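PDB 4FYE: SidF, inhibitor of growth family, member 3 from Legionella pneumophila subsp. pneumophila, which is a phosphoinositide phosphatase of an intracellular pathogen, probably removing the 3-phosphate from phosphatidylinositol 3,4,5-trisphosphate. Local coordinates for residues Y358-T363 against A412-W417; T607-L612 against F625-L630. The protein carries 1 engineered substitution. All blocks are in the same frame, centred on the assembly; numbering follows the deposited sequence.

Followed from the N terminus, the chain shows how contacts made in series can still share an interface. Strand 353-360 leaves through helix 373-387 and strand 391-399, and interaction 1 closes that loop when strand 402-416 returns beside it. After helices 438-458 and 467-476 come the long helices 482-514 and 522-583, and then interaction 2 closes a much shorter loop between helices 590-614 and 626-637. The two loops neither nest nor cross, yet their contacts meet in space, with centres about 13 Å apart. Just past the strands, Trp417 packs on Leu627 and Val361 on Gln628, whose NE2 probably hydrogen-bonds to Trp417 O, so helix 626-637 ties the sheet to helix 590-614.

Interaction 1: residues Y358-T363 against A412-W417; sequences YTQVVT and ARMSSW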
loop_
_atom_site.group_PDB
_atom_site.type_symbol
_atom_site.label_atom_id
_atom_site.label_comp_id
_atom_site.label_asym_id
_atom_site.label_seq_id
_atom_site.Cartn_x
_atom_site.Cartn_y
_atom_site.Cartn_z
ATOM N N TYR A 358 6.927 -1.658 -6.786
ATOM C CA TYR A 358 5.833 -2.434 -6.227
ATOM C C TYR A 358 6.446 -3.570 -5.402
ATOM O O TYR A 358 6.983 -4.493 -5.952
ATOM C CB TYR A 358 4.926 -2.898 -7.386
ATOM C CG TYR A 358 3.820 -3.813 -6.986
ATOM C CD1 TYR A 358 3.124 -3.635 -5.793
ATOM C CD2 TYR A 358 3.421 -4.844 -7.817
ATOM C CE1 TYR A 358 2.090 -4.498 -5.436
ATOM C CE2 TYR A 358 2.423 -5.724 -7.448
ATOM C CZ TYR A 358 1.762 -5.560 -6.260
ATOM O OH TYR A 358 0.735 -6.443 -5.922
ATOM N N THR A 359 6.452 -3.507 -4.080
ATOM C CA THR A 359 6.936 -4.712 -3.372
ATOM C C THR A 359 5.742 -5.615 -3.038
ATOM O O THR A 359 5.012 -5.396 -2.087
ATOM C CB THR A 359 7.769 -4.386 -2.146
ATOM O OG1 THR A 359 7.059 -3.447 -1.414
ATOM C CG2 THR A 359 9.150 -3.702 -2.566
ATOM N N GLN A 360 5.539 -6.624 -3.868
ATOM C CA GLN A 360 4.416 -7.533 -3.670
ATOM C C GLN A 360 4.814 -8.613 -2.664
ATOM O O GLN A 360 6.012 -8.962 -2.534
ATOM C CB GLN A 360 4.091 -8.174 -5.010
ATOM C CG GLN A 360 2.822 -8.967 -5.073
ATOM C CD GLN A 360 2.661 -9.651 -6.441
ATOM O OE1 GLN A 360 3.580 -10.355 -6.939
ATOM N NE2 GLN A 360 1.485 -9.462 -7.049
ATOM N N VAL A 361 3.811 -9.188 -2.011
ATOM C CA VAL A 361 4.029 -10.018 -0.848
ATOM C C VAL A 361 3.096 -11.293 -0.772
ATOM O O VAL A 361 3.058 -12.007 0.187
ATOM C CB VAL A 361 4.000 -9.029 0.333
ATOM C CG1 VAL A 361 2.827 -9.222 1.228
ATOM C CG2 VAL A 361 5.355 -8.892 1.001
ATOM N N VAL A 362 2.372 -11.541 -1.848
ATOM C CA VAL A 362 1.671 -12.792 -2.261
ATOM C C VAL A 362 2.637 -13.995 -2.441
ATOM O O VAL A 362 3.817 -13.829 -2.488
ATOM C CB VAL A 362 1.029 -12.373 -3.608
ATOM C CG1 VAL A 362 1.350 -13.291 -4.773
ATOM C CG2 VAL A 362 -0.411 -11.851 -3.493
ATOM N N THR A 363 2.172 -15.237 -2.436
ATOM C CA THR A 363 3.065 -16.312 -2.844
ATOM C C THR A 363 2.645 -16.864 -4.233
ATOM O O THR A 363 1.774 -17.739 -4.386
ATOM C CB THR A 363 3.581 -17.285 -1.707
ATOM O OG1 THR A 363 3.952 -18.613 -2.201
ATOM C CG2 THR A 363 2.732 -17.393 -0.611
ATOM N N ALA A 412 9.222 0.967 -14.065
ATOM C CA ALA A 412 8.819 -0.073 -13.184
ATOM C C ALA A 412 9.963 -0.745 -12.383
ATOM O O ALA A 412 11.088 -0.950 -12.861
ATOM C CB ALA A 412 8.163 -1.133 -14.005
ATOM N N ARG A 413 9.646 -1.093 -11.148
ATOM C CA ARG A 413 10.462 -2.002 -10.416
ATOM C C ARG A 413 9.480 -2.857 -9.590
ATOM O O ARG A 413 8.656 -2.352 -8.827
ATOM C CB ARG A 413 11.452 -1.275 -9.496
ATOM C CG ARG A 413 12.263 -0.116 -10.066
ATOM C CD ARG A 413 13.466 -0.742 -10.640
ATOM N NE ARG A 413 14.460 0.215 -11.023
ATOM C CZ ARG A 413 14.622 0.618 -12.277
ATOM N NH1 ARG A 413 13.803 0.158 -13.216
ATOM N NH2 ARG A 413 15.602 1.466 -12.590
ATOM N N MET A 414 9.588 -4.165 -9.739
ATOM C CA MET A 414 8.652 -5.004 -9.138
ATOM C C MET A 414 9.381 -6.130 -8.512
ATOM O O MET A 414 10.214 -6.725 -9.188
ATOM C CB MET A 414 7.678 -5.553 -10.138
ATOM C CG MET A 414 6.778 -6.492 -9.353
ATOM S SD MET A 414 5.492 -7.076 -10.392
ATOM C CE MET A 414 4.535 -8.125 -9.370
ATOM N N SER A 415 9.059 -6.422 -7.235
ATOM C CA SER A 415 9.568 -7.645 -6.557
ATOM C C SER A 415 8.441 -8.489 -5.999
ATOM O O SER A 415 7.372 -7.999 -5.757
ATOM C CB SER A 415 10.564 -7.317 -5.439
ATOM O OG SER A 415 10.000 -6.485 -4.437
ATOM N N SER A 416 8.660 -9.768 -5.766
ATOM C CA SER A 416 7.575 -10.540 -5.240
ATOM C C SER A 416 8.125 -11.606 -4.345
ATOM O O SER A 416 8.607 -12.631 -4.821
ATOM C CB SER A 416 6.811 -11.131 -6.380
ATOM O OG SER A 416 5.712 -11.839 -5.866
ATOM N N TRP A 417 8.095 -11.369 -3.033
ATOM C CA TRP A 417 8.646 -12.369 -2.129
ATOM C C TRP A 417 7.630 -12.608 -1.084
ATOM O O TRP A 417 7.275 -11.671 -0.328
ATOM C CB TRP A 417 9.865 -11.846 -1.418
ATOM C CG TRP A 417 11.150 -11.787 -2.184
ATOM C CD1 TRP A 417 11.952 -12.868 -2.595
ATOM C CD2 TRP A 417 11.893 -10.590 -2.556
ATOM N NE1 TRP A 417 13.081 -12.408 -3.232
ATOM C CE2 TRP A 417 13.117 -11.056 -3.226
ATOM C CE3 TRP A 417 11.681 -9.245 -2.410
ATOM C CZ2 TRP A 417 14.055 -10.183 -3.732
ATOM C CZ3 TRP A 417 12.631 -8.358 -2.917
ATOM C CH2 TRP A 417 13.779 -8.811 -3.579
HETATM O O HOH W 1 8.264 -7.839 -2.323
#
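Backbone hydrogen bonds form a ladder between 358-360 and 412-416, whose axes run 4.7 Å apart and 10° from parallel. Tyr358 uses both its polar backbone atoms: its N donates to Arg413 O, and its O accepts from Ser415 N, each donor nearly along the C=O axis. Gln360 does the same two residues on, with N to Ser415 O (3.0 Å) and O from Trp417 N (3.2 Å). There both donors stand above the carbonyl planes.

The two strands are central neighbours in a mixed four-stranded sheet. Strand 391-399 flanks 402-416 antiparallel to it, and strand 641-645 runs parallel on the far side of 353-360; helix 373-387 covers the face bearing Tyr358, Gln360 and Met414.

Tyr358 and Met414 both carry CG anti to the backbone N and run side by side. Met414 CE packs on Tyr358 CE2 at 3.7 Å, and its SD, 5.2 Å from the ring centroid, makes an oblique Met-aromatic contact. Gln360 lays its CB over one ring face of Tyr358, near the rim.

Ser416 OG, anti to its backbone N (chi1 -177°), donates to Gln360 OE1 at 2.8 Å in the amide plane, on a lone pair. The other amide end, Gln360 NE2, bonds to Gln376 O and only weakly to Tyr358 OH, which together hold the amide's rotation. On the opposite face, a water donates to Gln360 O and meets Ser415 OG at 3.1 Å. Beyond the strand, the Val362 side chain touches Arg652 and lies about 5 Å from a phosphate ion, probably from crystallisation, that may mark a pocket.

Interaction 2: residues T607-L612 against F625-L630; sequences TQAQEL and FKLQTL
Leu612 lays its CD2 methyl against CD1 of Leu630 at 3.6 Å, the two side chains crossing at about a right angle. The same Leu612 CD2 also rests on Lys626 CB (4.0 Å), so one branch spans a full turn of the facing helix. Next to it, Ala609 offers only a methyl, which lets the backbones come close: its CA lies 5.5 Å from that of Leu627. With CG anti to the backbone N (chi1 169°), Leu627 swings CD1 to 3.6 Å from Ala609 CB. Leu630 CB meets the same methyl about a right angle away, at 4.0 Å from Ala609 CB.

The helices of 607-612 and 626-630 pass with axes 9.2 Å apart at 151°, the roughly antiparallel pass of two consecutive helices. At the edge, Gln608 adds its aliphatic CB to Leu630 CD1, while its amide leads away.

Phe625 occupies the N-cap position of the second helix. Its carbonyl O is gripped twice by Thr629, through the backbone N at 2.9 Å and through OG1 at 2.8 Å. Lys626 extends from the interface to a salt bridge with Asp681, and Leu630 also packs on Tyr675.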
loop_
_atom_site.group_PDB
_atom_site.type_symbol
_atom_site.label_atom_id
_atom_site.label_comp_id
_atom_site.label_asym_id
_atom_site.label_seq_id
_atom_site.Cartn_x
_atom_site.Cartn_y
_atom_site.Cartn_z
ATOM N N THR A 607 22.830 -2.886 1.622
ATOM C CA THR A 607 23.672 -3.993 2.037
ATOM C C THR A 607 22.924 -5.000 2.891
ATOM O O THR A 607 23.239 -6.171 2.896
ATOM C CB THR A 607 24.895 -3.498 2.791
ATOM O OG1 THR A 607 24.452 -2.722 3.904
ATOM C CG2 THR A 607 25.695 -2.629 1.895
ATOM N N GLN A 608 21.904 -4.551 3.588
ATOM C CA GLN A 608 21.170 -5.457 4.438
ATOM C C GLN A 608 20.257 -6.310 3.623
ATOM O O GLN A 608 20.026 -7.458 3.982
ATOM C CB GLN A 608 20.367 -4.706 5.465
ATOM C CG GLN A 608 21.214 -3.809 6.318
ATOM C CD GLN A 608 22.037 -4.590 7.303
ATOM O OE1 GLN A 608 21.483 -5.399 8.059
ATOM N NE2 GLN A 608 23.372 -4.352 7.313
ATOM N N ALA A 609 19.767 -5.764 2.518
ATOM C CA ALA A 609 18.955 -6.543 1.612
ATOM C C ALA A 609 19.804 -7.607 0.899
ATOM O O ALA A 609 19.394 -8.778 0.723
ATOM C CB ALA A 609 18.246 -5.636 0.657
ATOM N N GLN A 610 21.031 -7.234 0.587
ATOM C CA GLN A 610 21.936 -8.147 -0.044
ATOM C C GLN A 610 22.187 -9.331 0.821
ATOM O O GLN A 610 22.192 -10.453 0.313
ATOM C CB GLN A 610 23.254 -7.451 -0.401
ATOM C CG GLN A 610 23.054 -6.416 -1.490
ATOM C CD GLN A 610 24.307 -5.631 -1.797
ATOM O OE1 GLN A 610 24.594 -5.317 -2.966
ATOM N NE2 GLN A 610 25.059 -5.293 -0.755
ATOM N N GLU A 611 22.373 -9.111 2.124
ATOM C CA GLU A 611 22.666 -10.239 3.005
ATOM C C GLU A 611 21.510 -11.264 2.940
ATOM O O GLU A 611 21.733 -12.480 2.797
ATOM C CB GLU A 611 22.955 -9.799 4.455
ATOM C CG GLU A 611 22.962 -11.002 5.415
ATOM C CD GLU A 611 22.820 -10.665 6.899
ATOM O OE1 GLU A 611 23.738 -9.990 7.434
ATOM O OE2 GLU A 611 21.802 -11.116 7.541
ATOM N N LEU A 612 20.268 -10.755 3.020
ATOM C CA LEU A 612 19.076 -11.596 3.128
ATOM C C LEU A 612 18.829 -12.309 1.801
ATOM O O LEU A 612 18.271 -13.421 1.751
ATOM C CB LEU A 612 17.871 -10.746 3.495
ATOM C CG LEU A 612 17.333 -10.549 4.944
ATOM C CD1 LEU A 612 17.890 -11.474 6.053
ATOM C CD2 LEU A 612 17.416 -9.103 5.365
ATOM N N PHE A 625 9.504 -10.229 7.500
ATOM C CA PHE A 625 9.145 -9.288 6.306
ATOM C C PHE A 625 10.334 -8.432 5.863
ATOM O O PHE A 625 10.171 -7.365 5.216
ATOM C CB PHE A 625 7.977 -8.357 6.703
ATOM C CG PHE A 625 6.610 -9.037 6.785
ATOM C CD1 PHE A 625 5.568 -8.604 5.952
ATOM C CD2 PHE A 625 6.381 -10.125 7.634
ATOM C CE1 PHE A 625 4.304 -9.156 6.019
ATOM C CE2 PHE A 625 5.110 -10.706 7.704
ATOM C CZ PHE A 625 4.061 -10.227 6.904
ATOM N N LYS A 626 11.542 -8.818 6.288
ATOM C CA LYS A 626 12.688 -7.884 6.322
ATOM C C LYS A 626 13.171 -7.443 4.917
ATOM O O LYS A 626 13.567 -6.274 4.726
ATOM C CB LYS A 626 13.874 -8.484 7.060
ATOM C CG LYS A 626 13.585 -8.917 8.467
ATOM C CD LYS A 626 14.885 -8.884 9.243
ATOM C CE LYS A 626 14.673 -9.438 10.649
ATOM N NZ LYS A 626 16.053 -9.522 11.208
ATOM N N LEU A 627 13.103 -8.348 3.939
ATOM C CA LEU A 627 13.765 -8.087 2.674
ATOM C C LEU A 627 12.848 -7.150 1.922
ATOM O O LEU A 627 13.311 -6.127 1.408
ATOM C CB LEU A 627 14.098 -9.363 1.887
ATOM C CG LEU A 627 14.573 -9.196 0.420
ATOM C CD1 LEU A 627 15.811 -8.305 0.310
ATOM C CD2 LEU A 627 14.833 -10.582 -0.196
ATOM N N GLN A 628 11.550 -7.450 1.968
ATOM C CA GLN A 628 10.509 -6.619 1.380
ATOM C C GLN A 628 10.564 -5.234 1.999
ATOM O O GLN A 628 10.535 -4.204 1.291
ATOM C CB GLN A 628 9.165 -7.320 1.583
ATOM C CG GLN A 628 9.095 -8.767 1.026
ATOM C CD GLN A 628 9.468 -9.860 2.037
ATOM O OE1 GLN A 628 10.361 -9.692 2.815
ATOM N NE2 GLN A 628 8.835 -11.010 1.957
ATOM N N THR A 629 10.723 -5.183 3.326
ATOM C CA THR A 629 10.785 -3.877 4.021
ATOM C C THR A 629 12.011 -3.094 3.620
ATOM O O THR A 629 11.910 -1.886 3.402
ATOM C CB THR A 629 10.834 -4.022 5.542
ATOM O OG1 THR A 629 9.659 -4.702 5.956
ATOM C CG2 THR A 629 10.837 -2.639 6.233
ATOM N N LEU A 630 13.143 -3.794 3.441
ATOM C CA LEU A 630 14.392 -3.142 3.146
ATOM C C LEU A 630 14.284 -2.535 1.812
ATOM O O LEU A 630 14.515 -1.329 1.636
ATOM C CB LEU A 630 15.560 -4.107 3.238
ATOM C CG LEU A 630 15.765 -4.393 4.728
ATOM C CD1 LEU A 630 16.617 -5.641 5.079
ATOM C CD2 LEU A 630 16.314 -3.133 5.378
#